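Long-range contact in DNA-binding response regulator, merR family (Colwellia psychrerythraea, PDB 3CNB), which probably binds DNA as a response regulator, its receiver domain, the part crystallised here, being predicted to take up a phosphoryl group on an aspartate: residues A[22-27]-A[115-120]. Numbering follows the deposited sequence.
Sequences DMLTQF and LNFTLL
Asn-116 OD1 is held by one capping hydrogen bond, with Asn-116 at the N-cap of helix 117-129: Leu-119 N donates to it at 3.2 Å, almost straight at 173°, from above the carbonyl plane. The cap fixes the start of the helix directly before Phe-117, whose ring is the main surface offered to helix 18-31. With CG beside its own backbone N (chi1 -77°), Phe-117 reaches across and sets its edge on the face of Phe-27, Phe-117 CD1 standing 3.5 Å above the centre of the Phe-27 ring. The planes meet at 66° with centroids 4.8 Å apart, an edge-to-face stack. Phe-27, with CG anti to its backbone N, comes from the opposite direction, so the two side chains slide past each other. Phe-27 CE2 also lies 3.7 Å from Leu-120 CD2. Leu-120 CD2 in turn meets Leu-24 CD1 at 3.8 Å, the two leucines crossing at about a right angle. Leu-115 CD2 covers one face of the Phe-117 ring, over its centre, and Met-23 SD approaches obliquely, 5.1 Å from the centroid, as a Met-aromatic contact. An alanine in place of Phe-27 would remove the aromatic face beneath Phe-117 CD1 and the contact with Leu-120, and would probably loosen the packing of the two helices. Met-23 is exposed, whereas Leu-24 and Leu-120 are buried against the central parallel sheet of this CheY-like receiver fold. Here the first and last helices pack side by side, Leu-24 resting on Ile-13 and Met-90 of strands 10-14 and 86-91, and Leu-120 on Phe-111 of edge strand 109-112.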
loop_
_atom_site.group_PDB
_atom_site.type_symbol
_atom_site.label_atom_id
_atom_site.label_comp_id
_atom_site.label_asym_id
_atom_site.label_seq_id
_atom_site.Cartn_x
_atom_site.Cartn_y
_atom_site.Cartn_z
ATOM N N ASP A 22 0.427 12.209 4.564
ATOM C CA ASP A 22 -0.510 13.272 4.180
ATOM C C ASP A 22 -0.268 13.680 2.728
ATOM O O ASP A 22 -1.201 14.072 2.029
ATOM C CB ASP A 22 -0.367 14.513 5.082
ATOM C CG ASP A 22 -0.825 14.272 6.536
ATOM O OD1 ASP A 22 -1.306 13.165 6.875
ATOM O OD2 ASP A 22 -0.678 15.215 7.349
ATOM N N MET A 23 0.990 13.596 2.295
ATOM C CA MET A 23 1.371 13.931 0.918
ATOM C C MET A 23 0.888 12.866 -0.062
ATOM O O MET A 23 0.264 13.190 -1.084
ATOM C CB MET A 23 2.887 14.146 0.791
ATOM C CG MET A 23 3.426 13.978 -0.643
ATOM S SD MET A 23 5.163 14.359 -0.864
ATOM C CE MET A 23 5.174 15.989 -0.065
ATOM N N LEU A 24 1.167 11.602 0.259
ATOM C CA LEU A 24 0.632 10.473 -0.507
ATOM C C LEU A 24 -0.890 10.502 -0.571
ATOM O O LEU A 24 -1.481 10.210 -1.609
ATOM C CB LEU A 24 1.126 9.145 0.084
ATOM C CG LEU A 24 0.766 7.852 -0.656
ATOM C CD1 LEU A 24 1.250 7.880 -2.103
ATOM C CD2 LEU A 24 1.343 6.664 0.063
ATOM N N THR A 25 -1.534 10.868 0.537
ATOM C CA THR A 25 -3.000 10.935 0.593
ATOM C C THR A 25 -3.500 12.022 -0.338
ATOM O O THR A 25 -4.442 11.796 -1.096
ATOM C CB THR A 25 -3.535 11.219 2.046
ATOM O OG1 THR A 25 -3.136 10.148 2.911
ATOM C CG2 THR A 25 -5.049 11.318 2.064
ATOM N N GLN A 26 -2.850 13.185 -0.287
ATOM C CA GLN A 26 -3.244 14.328 -1.114
ATOM C C GLN A 26 -3.049 14.043 -2.596
ATOM O O GLN A 26 -3.914 14.349 -3.409
ATOM C CB GLN A 26 -2.424 15.556 -0.733
ATOM C CG GLN A 26 -2.908 16.849 -1.364
ATOM C CD GLN A 26 -4.329 17.159 -1.024
ATOM O OE1 GLN A 26 -4.669 17.373 0.133
ATOM N NE2 GLN A 26 -5.179 17.194 -2.038
ATOM N N PHE A 27 -1.894 13.487 -2.928
ATOM C CA PHE A 27 -1.621 12.996 -4.279
ATOM C C PHE A 27 -2.692 12.025 -4.801
ATOM O O PHE A 27 -3.158 12.138 -5.951
ATOM C CB PHE A 27 -0.252 12.318 -4.327
ATOM C CG PHE A 27 0.127 11.827 -5.701
ATOM C CD1 PHE A 27 0.604 12.726 -6.665
ATOM C CD2 PHE A 27 -0.016 10.487 -6.038
ATOM C CE1 PHE A 27 0.944 12.288 -7.935
ATOM C CE2 PHE A 27 0.334 10.037 -7.303
ATOM C CZ PHE A 27 0.820 10.948 -8.252
ATOM N N LEU A 115 9.807 8.451 -3.296
ATOM C CA LEU A 115 8.901 7.795 -4.223
ATOM C C LEU A 115 8.844 8.504 -5.575
ATOM O O LEU A 115 8.752 9.718 -5.624
ATOM C CB LEU A 115 7.523 7.738 -3.578
ATOM C CG LEU A 115 6.513 6.755 -4.146
ATOM C CD1 LEU A 115 5.759 6.135 -3.021
ATOM C CD2 LEU A 115 5.578 7.459 -5.116
ATOM N N ASN A 116 8.927 7.749 -6.668
ATOM C CA ASN A 116 8.755 8.338 -7.997
ATOM C C ASN A 116 7.255 8.473 -8.282
ATOM O O ASN A 116 6.589 7.502 -8.631
ATOM C CB ASN A 116 9.441 7.489 -9.067
ATOM C CG ASN A 116 9.524 8.203 -10.429
ATOM O OD1 ASN A 116 8.615 8.910 -10.829
ATOM N ND2 ASN A 116 10.629 8.018 -11.125
ATOM N N PHE A 117 6.729 9.684 -8.108
ATOM C CA PHE A 117 5.305 9.931 -8.270
ATOM C C PHE A 117 4.790 9.880 -9.729
ATOM O O PHE A 117 3.623 9.612 -9.956
ATOM C CB PHE A 117 4.924 11.247 -7.587
ATOM C CG PHE A 117 4.821 11.142 -6.089
ATOM C CD1 PHE A 117 3.631 10.763 -5.494
ATOM C CD2 PHE A 117 5.916 11.430 -5.280
ATOM C CE1 PHE A 117 3.519 10.667 -4.111
ATOM C CE2 PHE A 117 5.824 11.337 -3.893
ATOM C CZ PHE A 117 4.624 10.956 -3.307
ATOM N N THR A 118 5.651 10.145 -10.706
ATOM C CA THR A 118 5.292 9.893 -12.124
ATOM C C THR A 118 5.023 8.403 -12.402
ATOM O O THR A 118 3.996 8.017 -12.985
ATOM C CB THR A 118 6.416 10.392 -13.049
ATOM O OG1 THR A 118 6.549 11.803 -12.879
ATOM C CG2 THR A 118 6.130 10.092 -14.531
ATOM N N LEU A 119 5.952 7.562 -11.982
ATOM C CA LEU A 119 5.746 6.123 -12.099
ATOM C C LEU A 119 4.518 5.613 -11.306
ATOM O O LEU A 119 3.730 4.816 -11.813
ATOM C CB LEU A 119 7.017 5.412 -11.678
ATOM C CG LEU A 119 7.034 3.874 -11.689
ATOM C CD1 LEU A 119 6.657 3.275 -13.063
ATOM C CD2 LEU A 119 8.398 3.387 -11.222
ATOM N N LEU A 120 4.346 6.101 -10.079
ATOM C CA LEU A 120 3.188 5.727 -9.270
ATOM C C LEU A 120 1.858 6.098 -9.896
ATOM O O LEU A 120 0.935 5.289 -9.893
ATOM C CB LEU A 120 3.287 6.320 -7.859
ATOM C CG LEU A 120 2.037 6.066 -6.988
ATOM C CD1 LEU A 120 1.978 4.572 -6.538
ATOM C CD2 LEU A 120 1.927 7.023 -5.792
#